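Local coordinates for protein endonuclease III (Geobacillus stearothermophilus, PDB 1ORN) that probably excises oxidised pyrimidines from DNA as a base excision repair glycosylase of the HhH-GPD superfamily and carries a [4Fe-4S] cluster, at residues R11-E16 with C202-L207. Residues are numbered along the deposited sequence; the frame is centred on the assembly and turned at random.
Sequences RYCLDE and CPLLHL. With SF4 (iron/sulfur cluster), chain F.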
loop_
_atom_site.group_PDB
_atom_site.type_symbol
_atom_site.label_atom_id
_atom_site.label_comp_id
_atom_site.label_asym_id
_atom_site.label_seq_id
_atom_site.Cartn_x
_atom_site.Cartn_y
_atom_site.Cartn_z
ATOM N N ARG C 11 -18.808 7.811 -5.850
ATOM C CA ARG C 11 -19.122 6.439 -6.236
ATOM C C ARG C 11 -19.022 6.303 -7.754
ATOM O O ARG C 11 -18.686 5.237 -8.272
ATOM C CB ARG C 11 -20.525 6.049 -5.762
ATOM C CG ARG C 11 -20.674 6.003 -4.244
ATOM C CD ARG C 11 -22.064 5.540 -3.827
ATOM N N TYR C 12 -19.309 7.392 -8.457
ATOM C CA TYR C 12 -19.243 7.419 -9.914
ATOM C C TYR C 12 -17.785 7.294 -10.344
ATOM O O TYR C 12 -17.463 6.582 -11.298
ATOM C CB TYR C 12 -19.819 8.738 -10.432
ATOM C CG TYR C 12 -19.746 8.906 -11.931
ATOM C CD1 TYR C 12 -20.771 8.444 -12.757
ATOM C CD2 TYR C 12 -18.649 9.523 -12.525
ATOM C CE1 TYR C 12 -20.700 8.597 -14.138
ATOM C CE2 TYR C 12 -18.569 9.678 -13.899
ATOM C CZ TYR C 12 -19.595 9.214 -14.701
ATOM O OH TYR C 12 -19.509 9.373 -16.065
ATOM N N CYS C 13 -16.911 8.002 -9.631
ATOM C CA CYS C 13 -15.480 7.985 -9.911
ATOM C C CYS C 13 -14.903 6.596 -9.707
ATOM O O CYS C 13 -14.129 6.111 -10.526
ATOM C CB CYS C 13 -14.744 8.967 -8.994
ATOM S SG CYS C 13 -15.006 10.700 -9.401
ATOM N N LEU C 14 -15.283 5.964 -8.602
ATOM C CA LEU C 14 -14.802 4.627 -8.285
ATOM C C LEU C 14 -15.308 3.604 -9.293
ATOM O O LEU C 14 -14.591 2.666 -9.641
ATOM C CB LEU C 14 -15.240 4.238 -6.875
ATOM C CG LEU C 14 -14.633 5.123 -5.780
ATOM C CD1 LEU C 14 -15.187 4.712 -4.427
ATOM C CD2 LEU C 14 -13.114 5.003 -5.809
ATOM N N ASP C 15 -16.540 3.788 -9.761
ATOM C CA ASP C 15 -17.127 2.879 -10.741
ATOM C C ASP C 15 -16.348 2.944 -12.053
ATOM O O ASP C 15 -16.180 1.933 -12.738
ATOM C CB ASP C 15 -18.590 3.244 -10.982
ATOM N N GLU C 16 -15.866 4.133 -12.397
ATOM C CA GLU C 16 -15.111 4.322 -13.631
ATOM C C GLU C 16 -13.719 3.705 -13.515
ATOM O O GLU C 16 -13.231 3.076 -14.456
ATOM C CB GLU C 16 -14.991 5.813 -13.951
ATOM C CG GLU C 16 -14.557 6.117 -15.379
ATOM C CD GLU C 16 -15.592 5.688 -16.415
ATOM O OE1 GLU C 16 -16.758 6.131 -16.316
ATOM O OE2 GLU C 16 -15.238 4.912 -17.329
ATOM N N CYS C 202 -8.846 11.509 -19.623
ATOM C CA CYS C 202 -9.456 10.995 -18.402
ATOM C C CYS C 202 -10.982 11.058 -18.382
ATOM O O CYS C 202 -11.577 12.112 -18.615
ATOM C CB CYS C 202 -8.898 11.736 -17.188
ATOM S SG CYS C 202 -9.434 11.023 -15.618
ATOM N N PRO C 203 -11.635 9.919 -18.091
ATOM C CA PRO C 203 -13.095 9.795 -18.026
ATOM C C PRO C 203 -13.711 10.576 -16.867
ATOM O O PRO C 203 -14.933 10.705 -16.777
ATOM C CB PRO C 203 -13.308 8.291 -17.862
ATOM C CG PRO C 203 -12.083 7.692 -18.487
ATOM C CD PRO C 203 -11.001 8.595 -17.980
ATOM N N LEU C 204 -12.861 11.086 -15.981
ATOM C CA LEU C 204 -13.332 11.835 -14.821
ATOM C C LEU C 204 -12.993 13.317 -14.916
ATOM O O LEU C 204 -13.276 14.088 -14.000
ATOM C CB LEU C 204 -12.726 11.247 -13.543
ATOM C CG LEU C 204 -13.099 9.796 -13.239
ATOM C CD1 LEU C 204 -12.322 9.333 -12.007
ATOM C CD2 LEU C 204 -14.603 9.672 -13.013
ATOM N N LEU C 205 -12.388 13.710 -16.030
ATOM C CA LEU C 205 -12.013 15.103 -16.246
ATOM C C LEU C 205 -13.223 16.023 -16.040
ATOM O O LEU C 205 -13.086 17.123 -15.509
ATOM C CB LEU C 205 -11.482 15.288 -17.675
ATOM C CG LEU C 205 -10.434 16.368 -17.976
ATOM C CD1 LEU C 205 -10.522 16.718 -19.460
ATOM C CD2 LEU C 205 -10.651 17.610 -17.135
ATOM N N HIS C 206 -14.404 15.558 -16.449
ATOM C CA HIS C 206 -15.637 16.348 -16.343
ATOM C C HIS C 206 -16.072 16.735 -14.930
ATOM O O HIS C 206 -17.007 17.521 -14.760
ATOM C CB HIS C 206 -16.801 15.620 -17.021
ATOM C CG HIS C 206 -17.296 14.431 -16.259
ATOM N ND1 HIS C 206 -16.684 13.198 -16.321
ATOM C CD2 HIS C 206 -18.341 14.290 -15.409
ATOM C CE1 HIS C 206 -17.331 12.348 -15.543
ATOM N NE2 HIS C 206 -18.339 12.985 -14.977
ATOM N N LEU C 207 -15.417 16.185 -13.915
ATOM C CA LEU C 207 -15.766 16.523 -12.541
ATOM C C LEU C 207 -14.532 16.732 -11.671
ATOM O O LEU C 207 -14.650 16.945 -10.466
ATOM C CB LEU C 207 -16.661 15.438 -11.922
ATOM C CG LEU C 207 -16.243 13.960 -11.901
ATOM C CD1 LEU C 207 -14.895 13.772 -11.217
ATOM C CD2 LEU C 207 -17.320 13.159 -11.172
HETATM FE FE1 SF4 F . -8.138 12.435 -14.293
HETATM FE FE2 SF4 F . -6.217 12.658 -12.324
HETATM FE FE3 SF4 F . -6.321 14.361 -14.387
HETATM FE FE4 SF4 F . -8.246 14.384 -12.483
HETATM S S1 SF4 F . -6.050 14.976 -12.186
HETATM S S2 SF4 F . -8.491 14.650 -14.654
HETATM S S3 SF4 F . -8.298 12.219 -11.963
HETATM S S4 SF4 F . -5.840 12.212 -14.560
#
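Leu204 pushes its CD2 methyl up against the backbone of helix 7-20, 3.6 Å from CA of Cys13, while its CD1 sits near CB of the same cysteine. CD2 also meets the sulphur of Cys13, CB of Glu16 and the CD2-CE2 side of the Tyr12 ring, which slides past the leucine in the opposite direction. The Cys13 thiol turns beside its own backbone N (chi1 -73°) and, besides touching Leu204, has CD1 of Leu207 3.6 Å from SG. Leu152 of helix 143-152 touches Cys13, Leu204 and Leu207 alike.

Tyr12 and His206 reach toward each other tip to tip, their planes at 89°. CE2 of Tyr12 comes in at the edge of the imidazole, 3.4 Å from CE1 of His206, and CG of Leu207 lies over one face of that imidazole, offset toward the rim. Farther along the helix, CG of Glu16, anti to the backbone N (chi1 -165°), lies 3.5 Å from CB of Pro203, and the side chain crosses the proline at about a right angle. An alanine at Leu204 would probably open a gap beside Cys13 and take from Tyr12 and Glu16 their shared apolar neighbour.

No hydrogen bond spans the two segments. Within the loop, a type I turn from Cys202 to Leu205 directs the N-H of Leu204 at SG of Cys202 (3.4 Å), and SG of Cys202 binds an iron of the cluster, FE1, at 2.3 Å. Such an N-H...S bond to a cysteine ligand is characteristic of iron-sulphur sites; here the N-terminal helix packs against the C-terminal [4Fe-4S] cluster loop of endonuclease III.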